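4-hydroxybutyrate coenzyme A transferase (Shewanella oneidensis, PDB 2OAS) probably transfers coenzyme A between acyl-CoA thioesters and carboxylic acids such as acetate or 4-hydroxybutyrate, and binds coenzyme A. Local coordinates at residues Q195-L200 with Y382-Y387; D205-G210 with N300-N305. All coordinates share one frame; numbering follows the deposited sequence.

Contact 1: Q195-L200 with Y382-Y387; sequences QHVAEL and YIVTEY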
loop_
_atom_site.group_PDB
_atom_site.type_symbol
_atom_site.label_atom_id
_atom_site.label_comp_id
_atom_site.label_asym_id
_atom_site.label_seq_id
_atom_site.Cartn_x
_atom_site.Cartn_y
_atom_site.Cartn_z
ATOM N N GLN A 195 4.004 -18.679 -20.130
ATOM C CA GLN A 195 3.525 -20.023 -19.828
ATOM C C GLN A 195 3.320 -20.226 -18.336
ATOM O O GLN A 195 2.296 -20.756 -17.910
ATOM C CB GLN A 195 4.517 -21.059 -20.361
ATOM C CG GLN A 195 4.858 -20.888 -21.836
ATOM C CD GLN A 195 5.884 -21.902 -22.328
ATOM O OE1 GLN A 195 6.961 -22.060 -21.733
ATOM N NE2 GLN A 195 5.558 -22.595 -23.415
ATOM N N HIS A 196 4.293 -19.807 -17.540
ATOM C CA HIS A 196 4.184 -19.964 -16.097
ATOM C C HIS A 196 2.977 -19.229 -15.548
ATOM O O HIS A 196 2.194 -19.802 -14.793
ATOM C CB HIS A 196 5.448 -19.460 -15.399
ATOM C CG HIS A 196 6.666 -20.282 -15.684
ATOM N ND1 HIS A 196 6.717 -21.641 -15.455
ATOM C CD2 HIS A 196 7.885 -19.933 -16.160
ATOM C CE1 HIS A 196 7.916 -22.093 -15.780
ATOM N NE2 HIS A 196 8.642 -21.076 -16.209
ATOM N N VAL A 197 2.815 -17.965 -15.935
ATOM C CA VAL A 197 1.693 -17.172 -15.444
ATOM C C VAL A 197 0.371 -17.793 -15.871
ATOM O O VAL A 197 -0.581 -17.872 -15.089
ATOM C CB VAL A 197 1.743 -15.726 -15.968
ATOM C CG1 VAL A 197 0.658 -14.916 -15.308
ATOM C CG2 VAL A 197 3.101 -15.107 -15.698
ATOM N N ALA A 198 0.326 -18.242 -17.121
ATOM C CA ALA A 198 -0.873 -18.858 -17.677
ATOM C C ALA A 198 -1.412 -19.977 -16.792
ATOM O O ALA A 198 -2.624 -20.158 -16.701
ATOM C CB ALA A 198 -0.582 -19.383 -19.060
ATOM N N GLU A 199 -0.522 -20.727 -16.148
ATOM C CA GLU A 199 -0.956 -21.817 -15.280
ATOM C C GLU A 199 -1.634 -21.344 -13.998
ATOM O O GLU A 199 -2.360 -22.109 -13.363
ATOM C CB GLU A 199 0.218 -22.735 -14.936
ATOM C CG GLU A 199 0.506 -23.770 -16.014
ATOM C CD GLU A 199 1.667 -24.700 -15.657
ATOM O OE1 GLU A 199 2.816 -24.207 -15.508
ATOM O OE2 GLU A 199 1.427 -25.927 -15.524
ATOM N N LEU A 200 -1.410 -20.082 -13.629
ATOM C CA LEU A 200 -2.037 -19.536 -12.432
ATOM C C LEU A 200 -3.431 -18.996 -12.741
ATOM O O LEU A 200 -4.244 -18.825 -11.839
ATOM C CB LEU A 200 -1.186 -18.418 -11.817
ATOM C CG LEU A 200 0.070 -18.769 -11.008
ATOM C CD1 LEU A 200 -0.268 -19.758 -9.905
ATOM C CD2 LEU A 200 1.105 -19.354 -11.921
ATOM N N TYR A 382 2.527 -13.543 -5.805
ATOM C CA TYR A 382 3.349 -14.357 -6.697
ATOM C C TYR A 382 4.385 -13.530 -7.428
ATOM O O TYR A 382 4.177 -12.354 -7.710
ATOM C CB TYR A 382 2.521 -15.046 -7.766
ATOM C CG TYR A 382 1.850 -16.325 -7.370
ATOM C CD1 TYR A 382 0.476 -16.353 -7.099
ATOM C CD2 TYR A 382 2.565 -17.523 -7.322
ATOM C CE1 TYR A 382 -0.170 -17.532 -6.799
ATOM C CE2 TYR A 382 1.927 -18.724 -7.021
ATOM C CZ TYR A 382 0.554 -18.718 -6.760
ATOM O OH TYR A 382 -0.109 -19.886 -6.456
ATOM N N ILE A 383 5.491 -14.171 -7.759
ATOM C CA ILE A 383 6.563 -13.549 -8.512
ATOM C C ILE A 383 6.987 -14.623 -9.503
ATOM O O ILE A 383 7.333 -15.723 -9.101
ATOM C CB ILE A 383 7.731 -13.154 -7.606
ATOM C CG1 ILE A 383 7.340 -11.912 -6.808
ATOM C CG2 ILE A 383 8.981 -12.876 -8.432
ATOM C CD1 ILE A 383 8.421 -11.402 -5.922
ATOM N N VAL A 384 6.917 -14.318 -10.796
ATOM C CA VAL A 384 7.280 -15.290 -11.826
ATOM C C VAL A 384 8.424 -14.818 -12.708
ATOM O O VAL A 384 8.580 -13.632 -12.989
ATOM C CB VAL A 384 6.107 -15.617 -12.761
ATOM C CG1 VAL A 384 4.939 -16.167 -11.987
ATOM C CG2 VAL A 384 5.695 -14.370 -13.498
ATOM N N THR A 385 9.193 -15.785 -13.171
ATOM C CA THR A 385 10.338 -15.540 -14.021
ATOM C C THR A 385 10.353 -16.673 -15.033
ATOM O O THR A 385 9.569 -17.624 -14.923
ATOM C CB THR A 385 11.626 -15.570 -13.173
ATOM O OG1 THR A 385 11.744 -14.336 -12.447
ATOM C CG2 THR A 385 12.846 -15.765 -14.023
ATOM N N GLU A 386 11.235 -16.576 -16.023
ATOM C CA GLU A 386 11.339 -17.617 -17.033
ATOM C C GLU A 386 11.702 -18.957 -16.377
ATOM O O GLU A 386 11.637 -20.005 -17.014
ATOM C CB GLU A 386 12.392 -17.232 -18.083
ATOM C CG GLU A 386 13.836 -17.177 -17.569
ATOM C CD GLU A 386 14.370 -15.756 -17.396
ATOM O OE1 GLU A 386 13.736 -14.959 -16.675
ATOM O OE2 GLU A 386 15.441 -15.438 -17.985
ATOM N N TYR A 387 12.073 -18.922 -15.100
ATOM C CA TYR A 387 12.455 -20.145 -14.402
ATOM C C TYR A 387 11.418 -20.665 -13.416
ATOM O O TYR A 387 11.703 -21.577 -12.644
ATOM C CB TYR A 387 13.801 -19.938 -13.688
ATOM C CG TYR A 387 14.951 -19.640 -14.635
ATOM C CD1 TYR A 387 15.476 -20.636 -15.456
ATOM C CD2 TYR A 387 15.471 -18.349 -14.758
ATOM C CE1 TYR A 387 16.474 -20.361 -16.377
ATOM C CE2 TYR A 387 16.477 -18.061 -15.683
ATOM C CZ TYR A 387 16.969 -19.074 -16.494
ATOM O OH TYR A 387 17.925 -18.805 -17.453
#
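H196 and L200 carry their CG atoms anti to the carbonyl carbon (chi1 -67° for H196), and this sends the imidazole toward E386 and brings CG and CD1 of L200 over the ring of Y382. The two residues are one helical turn apart on helix 188-200, which lies against strand 382-385 in the α/β layering of a Rossmann-like domain. The axes are 8.5 Å apart and run at 147°, closer to antiparallel than parallel. Y382 and V384, two positions apart on the strand, both face the helix.

At one end L200 sits on the face of the tyrosine. Its CG lies 4.3 Å from the ring centroid of Y382, almost on the ring normal, in a CH-pi contact, while CD1 drops to 3.4 Å from Y382 CZ. Leucine suits this place because its apolar C-H groups, here the methine and one methyl, can lie against the pi cloud.

In the middle, V197 and V384 meet tip to tip, their side chains crossing at about a right angle with V197 CG2 3.5 Å from V384 CG2. V384 places CG2 between the backbone N and the carbonyl carbon, and the same residue also packs on I193 of the helix and on V348 and A350 of the adjoining strand. Compact valines suit an approach that brings V197 CA within 6.9 Å of V384 CA.

Beyond the strand's end the chemistry turns polar. The side chain of E386 reaches back to the N of S353 through OE1 and rests on V189 and A192, while its backbone carbonyl faces the histidine. A weak hydrogen bond runs from H196 NE2 to E386 O, 3.3 Å long and bent to 148° at the hydrogen. E386 O lies in the plane of the imidazole, at its edge, while H196 CD2 comes within 3.1 Å of T385 O.

Contact 2: D205-G210 with N300-N305; sequences DCLQMG and NVMAIN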
loop_
_atom_site.group_PDB
_atom_site.type_symbol
_atom_site.label_atom_id
_atom_site.label_comp_id
_atom_site.label_asym_id
_atom_site.label_seq_id
_atom_site.Cartn_x
_atom_site.Cartn_y
_atom_site.Cartn_z
ATOM N N ASP A 205 -11.669 -15.810 -14.419
ATOM C CA ASP A 205 -10.816 -14.824 -13.774
ATOM C C ASP A 205 -11.005 -13.443 -14.367
ATOM O O ASP A 205 -11.223 -13.302 -15.568
ATOM C CB ASP A 205 -9.353 -15.216 -13.899
ATOM C CG ASP A 205 -8.919 -16.194 -12.833
ATOM O OD1 ASP A 205 -9.775 -16.732 -12.093
ATOM O OD2 ASP A 205 -7.701 -16.437 -12.740
ATOM N N CYS A 206 -10.915 -12.430 -13.510
ATOM C CA CYS A 206 -11.067 -11.037 -13.935
ATOM C C CYS A 206 -9.681 -10.409 -14.125
ATOM O O CYS A 206 -9.082 -9.900 -13.174
ATOM C CB CYS A 206 -11.845 -10.267 -12.892
ATOM S SG CYS A 206 -12.216 -8.623 -13.415
ATOM N N LEU A 207 -9.197 -10.427 -15.362
ATOM C CA LEU A 207 -7.866 -9.933 -15.702
ATOM C C LEU A 207 -7.538 -8.458 -15.581
ATOM O O LEU A 207 -8.390 -7.570 -15.739
ATOM C CB LEU A 207 -7.503 -10.352 -17.129
ATOM C CG LEU A 207 -7.609 -11.819 -17.549
ATOM C CD1 LEU A 207 -7.331 -11.934 -19.042
ATOM C CD2 LEU A 207 -6.654 -12.651 -16.735
ATOM N N GLN A 208 -6.257 -8.224 -15.319
ATOM C CA GLN A 208 -5.684 -6.899 -15.222
ATOM C C GLN A 208 -4.218 -7.042 -15.617
ATOM O O GLN A 208 -3.461 -7.777 -14.967
ATOM C CB GLN A 208 -5.817 -6.346 -13.812
ATOM C CG GLN A 208 -5.262 -4.936 -13.648
ATOM C CD GLN A 208 -3.728 -4.912 -13.552
ATOM O OE1 GLN A 208 -3.140 -5.448 -12.604
ATOM N NE2 GLN A 208 -3.077 -4.300 -14.544
HETATM N N MSE A 209 -3.835 -6.341 -16.687
HETATM C CA MSE A 209 -2.473 -6.389 -17.212
HETATM C C MSE A 209 -1.979 -5.122 -17.871
HETATM O O MSE A 209 -2.730 -4.177 -18.077
HETATM C CB MSE A 209 -2.357 -7.470 -18.264
HETATM C CG MSE A 209 -2.402 -8.865 -17.752
HETATM SE SE MSE A 209 -2.286 -9.983 -19.292
HETATM C CE MSE A 209 -4.108 -10.669 -19.227
ATOM N N GLY A 210 -0.696 -5.149 -18.232
ATOM C CA GLY A 210 -0.065 -4.034 -18.908
ATOM C C GLY A 210 0.315 -4.402 -20.340
ATOM O O GLY A 210 -0.101 -5.448 -20.843
ATOM N N ASN A 300 -12.226 -13.537 -8.059
ATOM C CA ASN A 300 -11.153 -14.132 -8.845
ATOM C C ASN A 300 -10.340 -13.144 -9.682
ATOM O O ASN A 300 -9.976 -13.437 -10.820
ATOM C CB ASN A 300 -11.736 -15.217 -9.750
ATOM C CG ASN A 300 -12.489 -16.268 -8.969
ATOM O OD1 ASN A 300 -11.936 -16.899 -8.072
ATOM N ND2 ASN A 300 -13.758 -16.460 -9.304
ATOM N N VAL A 301 -10.063 -11.977 -9.127
ATOM C CA VAL A 301 -9.262 -10.992 -9.832
ATOM C C VAL A 301 -7.862 -11.577 -10.069
ATOM O O VAL A 301 -7.317 -12.256 -9.203
ATOM C CB VAL A 301 -9.134 -9.684 -9.003
ATOM C CG1 VAL A 301 -7.960 -8.850 -9.496
ATOM C CG2 VAL A 301 -10.427 -8.885 -9.108
HETATM N N MSE A 302 -7.302 -11.316 -11.247
HETATM C CA MSE A 302 -5.978 -11.805 -11.628
HETATM C C MSE A 302 -5.164 -10.594 -12.042
HETATM O O MSE A 302 -5.308 -10.079 -13.147
HETATM C CB MSE A 302 -6.095 -12.789 -12.805
HETATM C CG MSE A 302 -4.776 -13.352 -13.328
HETATM SE SE MSE A 302 -3.892 -14.613 -12.139
HETATM C CE MSE A 302 -2.490 -13.465 -11.499
ATOM N N ALA A 303 -4.325 -10.123 -11.139
ATOM C CA ALA A 303 -3.522 -8.953 -11.408
ATOM C C ALA A 303 -2.102 -9.328 -11.801
ATOM O O ALA A 303 -1.354 -9.890 -11.013
ATOM C CB ALA A 303 -3.515 -8.059 -10.194
ATOM N N ILE A 304 -1.739 -8.995 -13.030
ATOM C CA ILE A 304 -0.419 -9.317 -13.544
ATOM C C ILE A 304 0.351 -8.060 -13.912
ATOM O O ILE A 304 -0.001 -7.361 -14.852
ATOM C CB ILE A 304 -0.542 -10.214 -14.783
ATOM C CG1 ILE A 304 -1.294 -11.489 -14.407
ATOM C CG2 ILE A 304 0.815 -10.521 -15.339
ATOM C CD1 ILE A 304 -1.715 -12.309 -15.596
ATOM N N ASN A 305 1.409 -7.785 -13.169
ATOM C CA ASN A 305 2.218 -6.600 -13.425
ATOM C C ASN A 305 3.690 -6.964 -13.527
ATOM O O ASN A 305 4.063 -8.126 -13.370
ATOM C CB ASN A 305 2.005 -5.589 -12.295
ATOM C CG ASN A 305 0.587 -5.054 -12.265
ATOM O OD1 ASN A 305 0.275 -4.056 -12.922
ATOM N ND2 ASN A 305 -0.290 -5.731 -11.522
#
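Q208 and N305 set their side chains at about a right angle, yet their amide planes are only 28° apart, and the amides meet edge to edge, not face to face. Q208 starts with CG anti to its backbone N and then bends at chi2, which turns OE1 toward the neighbouring strand. N305 ND2 donates a hydrogen bond to Q208 OE1 at 3.1 Å, arriving in the carbonyl plane on a lone pair, although the acceptor stands 26° out of the amide plane of N305. The small A303 on the same side has CB 3.6 Å from Q208 OE1. Helix 332-341 covers this side, F335 over Q208 and A339 over V301 and A303.

L207 and M302 turn to the other side, where their chains cross obliquely with L207 CD2 4.0 Å from M302 CG. Further along, M209 and I304 run side by side in the same direction, M209 CG lying 3.8 Å from I304 CB. Both methionines are selenomethionine in the crystal; their long, flexible chains and the branched aliphatics fit a buried apolar layer.

At the opposite end D205 and N300 cross at about a right angle, D205 OD1 lying 3.4 Å from N300 CB. The buried carboxylate is held elsewhere, by a salt bridge to R346 and by the N of R202.

Between the chains a parallel ladder pairs C206 with V301, L207 with M302 and Q208 with A303. The C206 carbonyl accepts M302 N and the Q208 carbonyl accepts I304 N, whereas the hydrogen bond from Q208 N to M302 O is weak. Q208 and N305 lie near E233, to which CoA is seen bound covalently, Q332 and bound coenzyme A; ligand sites at the C-terminal ends of parallel strands are typical of Rossmann-like α/β folds.

In the fold
Both contacts belong to the mixed six-stranded sheet of the C-terminal part of the chain, but at different depths. Contact 2 is buried, joins two neighbouring parallel strands through their backbones, and ends close to the coenzyme A site. Contact 1 is partly exposed and lays a helix over strand 382-385, two places beyond strand 301-305, relying mainly on side-chain packing with one weak polar link. Helix 188-200 is followed in the chain by strand 206-208, and contact 2 is nested within contact 1 because both its segments lie between residues 200 and 382. The two also touch: V197 CG1 is 3.5 Å from I304 CD1, bringing the helix onto the sheet face that L207 and M302 occupy.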